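Side-chain contacts in myosin-I heavy chain (Dictyostelium discoideum, PDB 5EJR), which serves as an actin-based motor in early phagocytosis and adhesion, seen here as the MyTH4-FERM tail module of this class VII myosin: residues S69-W74 and C109-Q114; M75-I80 and N116-V121. All coordinates share one frame; numbering follows the deposited sequence.

Interaction 1 (S69-W74 and C109-Q114)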
loop_
_atom_site.group_PDB
_atom_site.type_symbol
_atom_site.label_atom_id
_atom_site.label_comp_id
_atom_site.label_asym_id
_atom_site.label_seq_id
_atom_site.Cartn_x
_atom_site.Cartn_y
_atom_site.Cartn_z
ATOM N N SER A 69 13.501 21.156 -13.603
ATOM C CA SER A 69 13.053 20.578 -14.871
ATOM C C SER A 69 11.907 19.567 -14.664
ATOM O O SER A 69 11.047 19.457 -15.530
ATOM C CB SER A 69 14.216 19.967 -15.652
ATOM O OG SER A 69 14.733 18.788 -15.062
ATOM N N GLU A 70 11.872 18.878 -13.496
ATOM C CA GLU A 70 10.811 17.924 -13.160
ATOM C C GLU A 70 9.503 18.661 -12.843
ATOM O O GLU A 70 8.438 18.230 -13.297
ATOM C CB GLU A 70 11.246 16.975 -12.032
ATOM C CG GLU A 70 12.301 15.988 -12.510
ATOM C CD GLU A 70 12.806 14.946 -11.535
ATOM O OE1 GLU A 70 12.442 15.000 -10.338
ATOM O OE2 GLU A 70 13.600 14.084 -11.972
ATOM N N ILE A 71 9.595 19.796 -12.109
ATOM C CA ILE A 71 8.456 20.670 -11.808
ATOM C C ILE A 71 7.842 21.137 -13.150
ATOM O O ILE A 71 6.633 21.009 -13.362
ATOM C CB ILE A 71 8.883 21.826 -10.865
ATOM C CG1 ILE A 71 9.149 21.269 -9.451
ATOM C CG2 ILE A 71 7.842 22.954 -10.837
ATOM C CD1 ILE A 71 9.494 22.279 -8.342
ATOM N N MET A 72 8.715 21.564 -14.088
ATOM C CA MET A 72 8.351 21.987 -15.443
ATOM C C MET A 72 7.643 20.878 -16.220
ATOM O O MET A 72 6.692 21.154 -16.941
ATOM C CB MET A 72 9.594 22.489 -16.193
ATOM C CG MET A 72 10.121 23.814 -15.668
ATOM S SD MET A 72 11.420 24.532 -16.720
ATOM C CE MET A 72 10.528 24.717 -18.269
ATOM N N MET A 73 8.077 19.623 -16.039
ATOM C CA MET A 73 7.475 18.439 -16.656
ATOM C C MET A 73 6.088 18.202 -16.082
ATOM O O MET A 73 5.177 17.843 -16.820
ATOM C CB MET A 73 8.340 17.204 -16.382
ATOM C CG MET A 73 9.578 17.138 -17.220
ATOM S SD MET A 73 10.770 15.959 -16.559
ATOM C CE MET A 73 10.222 14.557 -17.279
ATOM N N TRP A 74 5.933 18.381 -14.759
ATOM C CA TRP A 74 4.657 18.180 -14.072
ATOM C C TRP A 74 3.626 19.220 -14.545
ATOM O O TRP A 74 2.471 18.882 -14.831
ATOM C CB TRP A 74 4.848 18.261 -12.553
ATOM C CG TRP A 74 3.554 18.390 -11.821
ATOM C CD1 TRP A 74 3.040 19.518 -11.247
ATOM C CD2 TRP A 74 2.555 17.374 -11.680
ATOM N NE1 TRP A 74 1.802 19.251 -10.705
ATOM C CE2 TRP A 74 1.467 17.948 -10.981
ATOM C CE3 TRP A 74 2.480 16.020 -12.059
ATOM C CZ2 TRP A 74 0.325 17.211 -10.637
ATOM C CZ3 TRP A 74 1.354 15.287 -11.707
ATOM C CH2 TRP A 74 0.288 15.886 -11.020
ATOM N N CYS A 109 9.663 27.096 -3.178
ATOM C CA CYS A 109 9.945 28.337 -3.907
ATOM C C CYS A 109 9.916 28.102 -5.407
ATOM O O CYS A 109 9.299 28.899 -6.096
ATOM C CB CYS A 109 11.260 28.959 -3.457
ATOM S SG CYS A 109 11.249 29.544 -1.745
ATOM N N GLN A 110 10.503 26.990 -5.919
ATOM C CA GLN A 110 10.472 26.695 -7.368
ATOM C C GLN A 110 9.053 26.484 -7.865
ATOM O O GLN A 110 8.740 26.879 -8.992
ATOM C CB GLN A 110 11.276 25.441 -7.734
ATOM C CG GLN A 110 12.790 25.572 -7.667
ATOM C CD GLN A 110 13.494 24.293 -8.090
ATOM O OE1 GLN A 110 12.878 23.255 -8.375
ATOM N NE2 GLN A 110 14.810 24.356 -8.198
ATOM N N ALA A 111 8.212 25.785 -7.052
ATOM C CA ALA A 111 6.838 25.467 -7.431
ATOM C C ALA A 111 6.044 26.762 -7.474
ATOM O O ALA A 111 5.374 27.020 -8.476
ATOM C CB ALA A 111 6.222 24.480 -6.438
ATOM N N TYR A 112 6.162 27.587 -6.416
ATOM C CA TYR A 112 5.467 28.862 -6.303
ATOM C C TYR A 112 5.850 29.850 -7.417
ATOM O O TYR A 112 4.963 30.401 -8.074
ATOM C CB TYR A 112 5.631 29.504 -4.913
ATOM C CG TYR A 112 4.887 30.819 -4.849
ATOM C CD1 TYR A 112 3.501 30.849 -4.710
ATOM C CD2 TYR A 112 5.544 32.027 -5.088
ATOM C CE1 TYR A 112 2.795 32.053 -4.749
ATOM C CE2 TYR A 112 4.848 33.235 -5.127
ATOM C CZ TYR A 112 3.475 33.241 -4.962
ATOM O OH TYR A 112 2.796 34.429 -5.000
ATOM N N ARG A 113 7.160 30.069 -7.627
ATOM C CA ARG A 113 7.689 30.954 -8.682
ATOM C C ARG A 113 7.031 30.613 -10.024
ATOM O O ARG A 113 6.626 31.509 -10.760
ATOM C CB ARG A 113 9.221 30.806 -8.782
ATOM C CG ARG A 113 9.830 31.218 -10.122
ATOM C CD ARG A 113 11.091 30.443 -10.410
ATOM N NE ARG A 113 11.523 30.565 -11.796
ATOM C CZ ARG A 113 12.455 31.413 -12.216
ATOM N NH1 ARG A 113 13.025 32.258 -11.366
ATOM N NH2 ARG A 113 12.820 31.431 -13.489
ATOM N N GLN A 114 6.882 29.317 -10.320
ATOM C CA GLN A 114 6.318 28.914 -11.597
ATOM C C GLN A 114 4.790 29.144 -11.707
ATOM O O GLN A 114 4.258 29.109 -12.814
ATOM C CB GLN A 114 6.737 27.489 -11.928
ATOM C CG GLN A 114 8.231 27.372 -12.288
ATOM C CD GLN A 114 8.591 28.056 -13.593
ATOM O OE1 GLN A 114 8.973 29.232 -13.636
ATOM N NE2 GLN A 114 8.458 27.338 -14.687
#
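Ile71 and Gln110 meet across two packed helices, the isoleucine reaching over with the end of its longer branch. Gln110 can be followed outward. Its CB, still apolar, lies 3.7 Å from Ile71 CD1. CG and CD then run on in an extended chain, somewhat farther from that methyl, until OE1 comes back to it at 3.5 Å from Ile71 CD1, a van der Waals touch. The amide finds its polar partners on the helix of residues 58-75: NE2 is hydrogen-bonded to Ala64 O and OE1 to Asn67 ND2, which together fix the rotation of the group. A glutamine suits this place because its CB methylene packs against Ile71 while its buried amide is satisfied by hydrogen bonds.

Ile71 places CG1 anti to its own carbonyl carbon (chi1 -72°), and with chi2 extended CD1 arrives 3.9 Å from Ala111 N and 4.4 Å from Ala111 CB. The small alanine lets this methyl come close to the helix backbone; Leu130 covers both residues from the helix of residues 121-137. One turn on, the Gln114 chain bends at chi2 and brings NE2 to 4.0 Å from Met72 CG, while its OE1 takes Asn45 N.

No hydrogen bond passes directly between the two segments, so the contact itself relies on shape and dispersion, with the buried amides held by neighbours.

Interaction 2 (M75-I80 and N116-V121)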
loop_
_atom_site.group_PDB
_atom_site.type_symbol
_atom_site.label_atom_id
_atom_site.label_comp_id
_atom_site.label_asym_id
_atom_site.label_seq_id
_atom_site.Cartn_x
_atom_site.Cartn_y
_atom_site.Cartn_z
ATOM N N MET A 75 4.080 20.484 -14.638
ATOM C CA MET A 75 3.308 21.647 -15.060
ATOM C C MET A 75 3.033 21.696 -16.567
ATOM O O MET A 75 2.203 22.491 -16.998
ATOM C CB MET A 75 3.988 22.923 -14.568
ATOM C CG MET A 75 3.900 23.072 -13.070
ATOM S SD MET A 75 4.857 24.449 -12.419
ATOM C CE MET A 75 3.804 25.850 -12.979
ATOM N N GLY A 76 3.697 20.833 -17.339
ATOM C CA GLY A 76 3.534 20.749 -18.788
ATOM C C GLY A 76 4.266 21.822 -19.574
ATOM O O GLY A 76 3.838 22.181 -20.673
ATOM N N ASP A 77 5.373 22.337 -19.022
ATOM C CA ASP A 77 6.216 23.368 -19.636
ATOM C C ASP A 77 7.551 22.808 -20.153
ATOM O O ASP A 77 8.345 23.549 -20.732
ATOM C CB ASP A 77 6.453 24.529 -18.656
ATOM C CG ASP A 77 5.184 25.226 -18.207
ATOM O OD1 ASP A 77 4.355 25.585 -19.084
ATOM O OD2 ASP A 77 5.025 25.433 -16.987
ATOM N N TYR A 78 7.786 21.505 -19.939
ATOM C CA TYR A 78 8.972 20.752 -20.356
ATOM C C TYR A 78 8.481 19.347 -20.721
ATOM O O TYR A 78 7.605 18.823 -20.027
ATOM C CB TYR A 78 9.989 20.696 -19.210
ATOM C CG TYR A 78 11.393 20.282 -19.599
ATOM C CD1 TYR A 78 12.361 21.235 -19.910
ATOM C CD2 TYR A 78 11.785 18.946 -19.557
ATOM C CE1 TYR A 78 13.671 20.864 -20.216
ATOM C CE2 TYR A 78 13.094 18.563 -19.859
ATOM C CZ TYR A 78 14.036 19.527 -20.182
ATOM O OH TYR A 78 15.325 19.155 -20.486
ATOM N N PRO A 79 8.956 18.742 -21.829
ATOM C CA PRO A 79 8.427 17.420 -22.207
ATOM C C PRO A 79 8.865 16.276 -21.293
ATOM O O PRO A 79 9.909 16.361 -20.634
ATOM C CB PRO A 79 8.899 17.236 -23.651
ATOM C CG PRO A 79 10.088 18.109 -23.780
ATOM C CD PRO A 79 9.977 19.221 -22.786
ATOM N N ILE A 80 8.036 15.217 -21.239
ATOM C CA ILE A 80 8.302 14.029 -20.430
ATOM C C ILE A 80 8.866 12.905 -21.333
ATOM O O ILE A 80 8.214 12.565 -22.321
ATOM C CB ILE A 80 7.046 13.608 -19.595
ATOM C CG1 ILE A 80 6.630 14.707 -18.596
ATOM C CG2 ILE A 80 7.281 12.303 -18.861
ATOM C CD1 ILE A 80 5.111 14.707 -18.201
ATOM N N ASN A 116 3.459 32.131 -10.422
ATOM C CA ASN A 116 3.413 33.595 -10.457
ATOM C C ASN A 116 3.753 34.124 -11.856
ATOM O O ASN A 116 4.869 33.925 -12.330
ATOM C CB ASN A 116 4.381 34.155 -9.407
ATOM C CG ASN A 116 4.007 35.480 -8.796
ATOM O OD1 ASN A 116 2.831 35.832 -8.648
ATOM N ND2 ASN A 116 5.009 36.198 -8.322
ATOM N N LYS A 117 2.776 34.784 -12.514
ATOM C CA LYS A 117 2.876 35.389 -13.855
ATOM C C LYS A 117 3.186 34.343 -14.940
ATOM O O LYS A 117 4.100 34.496 -15.753
ATOM C CB LYS A 117 3.844 36.598 -13.896
ATOM C CG LYS A 117 3.473 37.724 -12.925
ATOM C CD LYS A 117 4.394 38.940 -13.065
ATOM C CE LYS A 117 4.223 39.956 -11.952
ATOM N NZ LYS A 117 2.896 40.634 -11.984
ATOM N N ASN A 118 2.387 33.278 -14.938
ATOM C CA ASN A 118 2.469 32.189 -15.889
ATOM C C ASN A 118 1.496 32.533 -17.042
ATOM O O ASN A 118 0.327 32.816 -16.768
ATOM C CB ASN A 118 2.059 30.881 -15.185
ATOM C CG ASN A 118 2.366 29.606 -15.923
ATOM O OD1 ASN A 118 2.357 29.538 -17.152
ATOM N ND2 ASN A 118 2.628 28.545 -15.169
ATOM N N PRO A 119 1.925 32.513 -18.326
ATOM C CA PRO A 119 0.988 32.864 -19.414
ATOM C C PRO A 119 -0.107 31.824 -19.657
ATOM O O PRO A 119 -1.002 32.061 -20.473
ATOM C CB PRO A 119 1.903 33.016 -20.638
ATOM C CG PRO A 119 3.068 32.131 -20.347
ATOM C CD PRO A 119 3.276 32.228 -18.855
ATOM N N LYS A 120 -0.026 30.665 -18.970
ATOM C CA LYS A 120 -1.012 29.585 -19.108
ATOM C C LYS A 120 -1.610 29.235 -17.758
ATOM O O LYS A 120 -0.885 28.863 -16.830
ATOM C CB LYS A 120 -0.419 28.340 -19.791
ATOM C CG LYS A 120 0.060 28.582 -21.217
ATOM C CD LYS A 120 0.618 27.316 -21.851
ATOM C CE LYS A 120 0.994 27.508 -23.304
ATOM N NZ LYS A 120 -0.195 27.703 -24.184
ATOM N N VAL A 121 -2.936 29.389 -17.646
ATOM C CA VAL A 121 -3.702 29.083 -16.442
ATOM C C VAL A 121 -3.688 27.567 -16.180
ATOM O O VAL A 121 -3.756 27.159 -15.023
ATOM C CB VAL A 121 -5.135 29.699 -16.497
ATOM C CG1 VAL A 121 -6.120 28.826 -17.276
ATOM C CG2 VAL A 121 -5.658 30.005 -15.102
HETATM O O HOH W 1 2.940 28.002 -19.309
#
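Asn118 turns its CG anti to the backbone N (chi1 -167°), and Met75, bent at chi3 (73°), swings its terminal methyl to the same spot, so that Met75 CE rests 3.7 Å from Asn118 ND2. The flexible thioether gives methionine an apolar tip that can settle against the amide. Asp77, two residues on from Met75, keeps its OD2 4.3 Å from Asn118 ND2, and the link is indirect: Ser123 OG hydrogen-bonds to both atoms. A water adds a second bridge, donating to Asp77 OD1 at 2.8 Å and to Asn118 OD1 at 2.7 Å. The same OD1 accepts from Lys120 N at 3.2 Å, a nearly straight bond (161°) whose donor stands above the carbonyl plane. An alanine in place of Asn118 would probably leave Lys120 N without this acceptor, Ser123 OG without its amide partner and the water tied to Asp77 alone, and open a gap beside the Met75 methyl. A helix end and a helix approach meet here in the helical MyTH4 domain. A Schellman motif, with Gly76 taking the positive phi that a side chain would disfavour, closes the helix of residues 58-75, while the Asx turn of Asn118 leads to Lys120, the N-cap of the helix of residues 121-137.

Overall arrangement
From the N terminus, the chain runs down the helix of residues 58-75, whose last turns supply 69-74, and leaves it at once through 75-80. After the helix of residues 86-99 it enters the helix of residues 104-113, and there 109-114 returns to close interaction 1, a loop of 34 intervening residues. A few residues later 116-121 closes interaction 2 over 35. The segments alternate, so the two closures cross rather than nest. Their centres lie 8 Å apart. Met72 O and Asp77 N, 2.7 Å apart, probably hydrogen-bond, and Gln114 O packs on Met75 CE. Interaction 1 joins the C-terminal turns of two MyTH4 helices; interaction 2 joins the adjoining loops, one leading into the helix of residues 121-137.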